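Local atomic coordinates of NADP-dependent alcohol dehydrogenase (Entamoeba histolytica, PDB entry 2OUI), a protein that catalyses the NADP-dependent interconversion of alcohols and aldehydes or ketones, probably with the help of its bound zinc ion. Residues Thr321-Gly326 and Lys346-Ile351. The protein carries 1 engineered substitution. Numbering follows the deposited sequence.
Sequences THRFEG and KPVVRI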
# COMPACT_ATOMS: atom_id res chain seq x y z
N THR A 321 -23.70 11.49 -26.60
CA THR A 321 -25.01 12.12 -26.81
C THR A 321 -25.14 12.83 -28.16
O THR A 321 -26.24 13.08 -28.62
CB THR A 321 -25.31 13.15 -25.72
OG1 THR A 321 -24.18 14.03 -25.58
CG2 THR A 321 -25.57 12.43 -24.39
N HIS A 322 -24.01 13.17 -28.76
CA HIS A 322 -23.98 13.96 -29.99
C HIS A 322 -22.93 13.35 -30.90
O HIS A 322 -21.81 13.09 -30.47
CB HIS A 322 -23.56 15.40 -29.69
CG HIS A 322 -24.57 16.18 -28.90
ND1 HIS A 322 -24.73 16.02 -27.54
CD2 HIS A 322 -25.43 17.14 -29.27
CE1 HIS A 322 -25.67 16.84 -27.11
NE2 HIS A 322 -26.12 17.53 -28.15
N ARG A 323 -23.29 13.14 -32.17
CA ARG A 323 -22.39 12.54 -33.14
C ARG A 323 -22.25 13.44 -34.37
O ARG A 323 -23.27 13.87 -34.94
CB ARG A 323 -22.91 11.16 -33.56
CG ARG A 323 -22.89 10.12 -32.44
CD ARG A 323 -23.57 8.82 -32.86
NE ARG A 323 -23.87 7.96 -31.70
CZ ARG A 323 -23.06 7.01 -31.25
NH1 ARG A 323 -21.88 6.78 -31.85
NH2 ARG A 323 -23.41 6.29 -30.19
N PHE A 324 -21.01 13.71 -34.78
CA PHE A 324 -20.70 14.57 -35.94
C PHE A 324 -19.84 13.79 -36.94
O PHE A 324 -19.20 12.80 -36.58
CB PHE A 324 -19.86 15.79 -35.48
CG PHE A 324 -20.60 16.75 -34.58
CD1 PHE A 324 -20.46 16.66 -33.20
CD2 PHE A 324 -21.38 17.77 -35.11
CE1 PHE A 324 -21.15 17.55 -32.34
CE2 PHE A 324 -22.06 18.67 -34.28
CZ PHE A 324 -21.94 18.56 -32.90
N GLU A 325 -19.79 14.24 -38.18
CA GLU A 325 -18.87 13.67 -39.15
C GLU A 325 -18.02 14.79 -39.71
O GLU A 325 -18.56 15.83 -40.10
CB GLU A 325 -19.62 13.03 -40.32
CG GLU A 325 -20.60 11.93 -39.93
CD GLU A 325 -19.92 10.59 -39.69
OE1 GLU A 325 -18.95 10.27 -40.43
OE2 GLU A 325 -20.35 9.85 -38.78
N GLY A 326 -16.72 14.55 -39.79
CA GLY A 326 -15.82 15.49 -40.47
C GLY A 326 -14.99 16.28 -39.49
O GLY A 326 -15.49 16.74 -38.45
N LYS A 346 -21.30 13.70 -23.80
CA LYS A 346 -20.04 13.75 -24.55
C LYS A 346 -20.33 13.67 -26.06
O LYS A 346 -21.04 12.78 -26.50
CB LYS A 346 -19.17 12.57 -24.09
CG LYS A 346 -17.73 12.65 -24.44
CD LYS A 346 -16.97 13.63 -23.57
CE LYS A 346 -15.51 13.53 -23.97
NZ LYS A 346 -14.64 14.45 -23.20
N PRO A 347 -19.82 14.63 -26.85
CA PRO A 347 -19.89 14.51 -28.31
C PRO A 347 -18.70 13.72 -28.86
O PRO A 347 -17.63 13.65 -28.23
CB PRO A 347 -19.80 15.96 -28.80
CG PRO A 347 -19.62 16.83 -27.55
CD PRO A 347 -19.17 15.90 -26.45
N VAL A 348 -18.91 13.11 -30.01
CA VAL A 348 -17.82 12.46 -30.73
C VAL A 348 -17.88 12.85 -32.19
O VAL A 348 -18.96 13.07 -32.76
CB VAL A 348 -17.80 10.91 -30.62
CG1 VAL A 348 -17.36 10.48 -29.26
CG2 VAL A 348 -19.15 10.30 -30.99
N VAL A 349 -16.71 12.96 -32.80
CA VAL A 349 -16.61 13.30 -34.20
C VAL A 349 -15.91 12.14 -34.90
O VAL A 349 -14.86 11.72 -34.47
CB VAL A 349 -15.75 14.57 -34.39
CG1 VAL A 349 -15.58 14.91 -35.87
CG2 VAL A 349 -16.38 15.76 -33.64
N ARG A 350 -16.50 11.66 -35.99
CA ARG A 350 -15.91 10.59 -36.78
C ARG A 350 -15.31 11.20 -38.05
O ARG A 350 -15.93 12.06 -38.68
CB ARG A 350 -16.97 9.53 -37.09
CG ARG A 350 -16.45 8.20 -37.67
CD ARG A 350 -15.64 7.31 -36.66
NE ARG A 350 -15.42 5.97 -37.23
CZ ARG A 350 -14.54 5.67 -38.18
NH1 ARG A 350 -13.73 6.60 -38.70
NH2 ARG A 350 -14.46 4.43 -38.63
N ILE A 351 -14.10 10.77 -38.39
CA ILE A 351 -13.40 11.24 -39.58
C ILE A 351 -13.05 10.03 -40.46
O ILE A 351 -12.51 9.04 -39.97
CB ILE A 351 -12.08 12.01 -39.24
CG1 ILE A 351 -12.33 13.20 -38.31
CG2 ILE A 351 -11.41 12.51 -40.52
CD1 ILE A 351 -12.23 12.87 -36.85
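Between T321-G326 and K346-I351 the strands 321-325 and 346-350 run parallel, their axes 21° apart and 4.6 Å at closest approach. Five backbone hydrogen bonds fix the register. T321 N donates to K346 O; F324 then bridges V348 and R350, its N giving to V348 O (2.9 Å) and its O receiving R350 N (3.0 Å, N-H...O angle 171°). V348 N to H322 O and G326 N to R350 O (2.8 Å) complete the ladder.

H322, F324, P347 and V349 project from one face. F324 CG stands anti to its own carbonyl carbon (chi1 -67°), and the ring lies alongside P347, meeting P347 CB with its edge at CE1 (4.1 Å); F324 CB touches V349 CG2 (3.9 Å). Helix 329-339 covers this face through L336, M337 and V330. T321 OG1 lies in the plane of the H322 ring, hydrogen-bonded to H322 ND1 at 2.8 Å. On the other face R323 CG runs beside V348 CG2 (4.0 Å), while the R350 guanidinium turns from E325 to a salt bridge with E356.

Strand 320-325, helix 329-339 and strand 346-350 thus form a beta-alpha-beta crossover, whose last strand also pairs antiparallel with strand 27-34 in the mixed sheet of the GroES-like catalytic domain.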